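Local coordinates for uncharacterized protein (Trypanosoma congolense, PDB 4E40) that probably serves as a cell-surface receptor for haptoglobin-hemoglobin, built as an elongated helical bundle, with a probable role in nutrient uptake, at residues Ala17-Arg22 and Glu160-Ser165. Sequence-based numbering, arbitrary orientation.
Sequences AACELR and EECSES. Unlike the reference sequence in segment 160-165: Glu164 (reference Asn).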
loop_
_atom_site.group_PDB
_atom_site.type_symbol
_atom_site.label_atom_id
_atom_site.label_comp_id
_atom_site.label_asym_id
_atom_site.label_seq_id
_atom_site.Cartn_x
_atom_site.Cartn_y
_atom_site.Cartn_z
ATOM N N ALA A 17 31.365 -0.541 15.610
ATOM C CA ALA A 17 30.240 -1.249 15.014
ATOM C C ALA A 17 28.959 -1.190 15.869
ATOM O O ALA A 17 27.846 -1.066 15.301
ATOM C CB ALA A 17 30.629 -2.727 14.696
ATOM N N ALA A 18 29.101 -1.248 17.191
ATOM C CA ALA A 18 27.907 -1.136 18.073
ATOM C C ALA A 18 27.353 0.275 18.035
ATOM O O ALA A 18 26.129 0.437 18.051
ATOM C CB ALA A 18 28.263 -1.555 19.502
ATOM N N CYS A 19 28.224 1.284 17.927
ATOM C CA CYS A 19 27.771 2.703 17.795
ATOM C C CYS A 19 26.922 2.846 16.545
ATOM O O CYS A 19 25.797 3.377 16.591
ATOM C CB CYS A 19 29.020 3.599 17.682
ATOM S SG CYS A 19 28.532 5.309 18.020
ATOM N N GLU A 20 27.441 2.315 15.412
ATOM C CA GLU A 20 26.671 2.387 14.149
ATOM C C GLU A 20 25.364 1.593 14.265
ATOM O O GLU A 20 24.321 2.028 13.771
ATOM C CB GLU A 20 27.489 1.904 12.946
ATOM C CG GLU A 20 26.721 1.943 11.605
ATOM C CD GLU A 20 26.121 3.304 11.298
ATOM O OE1 GLU A 20 26.592 4.324 11.878
ATOM O OE2 GLU A 20 25.158 3.385 10.498
ATOM N N LEU A 21 25.418 0.397 14.842
ATOM C CA LEU A 21 24.206 -0.408 15.008
ATOM C C LEU A 21 23.154 0.360 15.824
ATOM O O LEU A 21 21.971 0.339 15.477
ATOM C CB LEU A 21 24.516 -1.723 15.720
ATOM C CG LEU A 21 23.358 -2.677 16.021
ATOM C CD1 LEU A 21 22.580 -3.052 14.747
ATOM C CD2 LEU A 21 23.775 -3.936 16.780
ATOM N N ARG A 22 23.589 0.984 16.924
ATOM C CA ARG A 22 22.622 1.724 17.751
ATOM C C ARG A 22 21.967 2.835 16.928
ATOM O O ARG A 22 20.736 3.034 17.058
ATOM C CB ARG A 22 23.343 2.319 18.976
ATOM C CG ARG A 22 22.363 2.884 20.021
ATOM C CD ARG A 22 22.264 4.427 19.896
ATOM N NE ARG A 22 23.554 5.094 20.073
ATOM C CZ ARG A 22 24.196 5.306 21.249
ATOM N NH1 ARG A 22 23.666 4.921 22.420
ATOM N NH2 ARG A 22 25.386 5.907 21.268
ATOM N N GLU A 160 33.789 6.306 24.659
ATOM C CA GLU A 160 33.662 7.753 24.936
ATOM C C GLU A 160 33.520 8.593 23.654
ATOM O O GLU A 160 32.872 9.649 23.680
ATOM C CB GLU A 160 34.833 8.235 25.811
ATOM C CG GLU A 160 34.812 7.640 27.200
ATOM C CD GLU A 160 36.160 7.747 27.890
ATOM O OE1 GLU A 160 37.141 8.179 27.225
ATOM O OE2 GLU A 160 36.243 7.388 29.091
ATOM N N GLU A 161 34.074 8.113 22.533
ATOM C CA GLU A 161 34.012 8.774 21.262
ATOM C C GLU A 161 32.674 8.478 20.557
ATOM O O GLU A 161 32.361 9.068 19.526
ATOM C CB GLU A 161 35.158 8.306 20.375
ATOM C CG GLU A 161 36.540 8.807 20.764
ATOM C CD GLU A 161 37.671 7.951 20.174
ATOM O OE1 GLU A 161 37.400 7.024 19.368
ATOM O OE2 GLU A 161 38.844 8.188 20.519
ATOM N N CYS A 162 31.892 7.551 21.092
ATOM C CA CYS A 162 30.666 7.200 20.418
ATOM C C CYS A 162 29.591 8.193 20.853
ATOM O O CYS A 162 29.237 8.283 22.023
ATOM C CB CYS A 162 30.228 5.752 20.710
ATOM S SG CYS A 162 28.527 5.323 20.141
ATOM N N SER A 163 29.077 8.946 19.909
ATOM C CA SER A 163 27.980 9.852 20.289
ATOM C C SER A 163 26.626 9.185 20.038
ATOM O O SER A 163 26.503 8.368 19.132
ATOM C CB SER A 163 28.092 11.166 19.524
ATOM O OG SER A 163 27.999 10.931 18.129
ATOM N N GLU A 164 25.638 9.528 20.874
ATOM C CA GLU A 164 24.248 9.128 20.651
ATOM C C GLU A 164 23.754 9.781 19.371
ATOM O O GLU A 164 23.879 10.988 19.231
ATOM C CB GLU A 164 23.405 9.602 21.811
ATOM C CG GLU A 164 23.355 8.627 22.961
ATOM C CD GLU A 164 21.971 8.583 23.555
ATOM O OE1 GLU A 164 21.418 7.467 23.700
ATOM O OE2 GLU A 164 21.427 9.678 23.840
ATOM N N SER A 165 23.300 9.008 18.383
ATOM C CA SER A 165 22.871 9.617 17.141
ATOM C C SER A 165 21.807 8.759 16.489
ATOM O O SER A 165 21.580 7.617 16.895
ATOM C CB SER A 165 24.035 9.792 16.170
ATOM O OG SER A 165 24.652 8.541 15.955
HETATM O O HOH W 1 25.157 5.819 17.965
#
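Arg22 meets the loop that follows helix 153-160 through a water and a weak direct bond, beside the Cys19-Cys162 disulfide that ties helix 12-26 to this loop near one end of the receptor's helical bundle. The water lies at the edge of the guanidinium, in its plane, and accepts from Arg22 NE at 2.7 Å. It donates to Cys19 O and Ser163 O, joining helix backbone to loop backbone. Arg22 NH2 also reaches Ser163 O, but the bond is weak, 3.4 Å long and bent to 141°. NH1 is hydrogen-bonded to Ser141 OG on helix 82-147, a third part of the fold. Glu164, where the reference sequence has Asn, crosses Arg22 at about a right angle; its CG lies 3.5 Å above one face of the guanidinium, displaced from the centre. The carboxylate is turned 82° from the guanidinium plane, and Glu164 OE1 lies 3.6 Å from Arg22 NH1, well out of that plane, in a long salt bridge of charges alone, with no N-H aimed at it. Leu144 of helix 82-147 packs against both Arg22 and Cys162. Cys19 SG and Cys162 SG are bonded at 2.1 Å with a torsion of 88°, and Cys162 SG is 3.4 Å from Arg22 NH2.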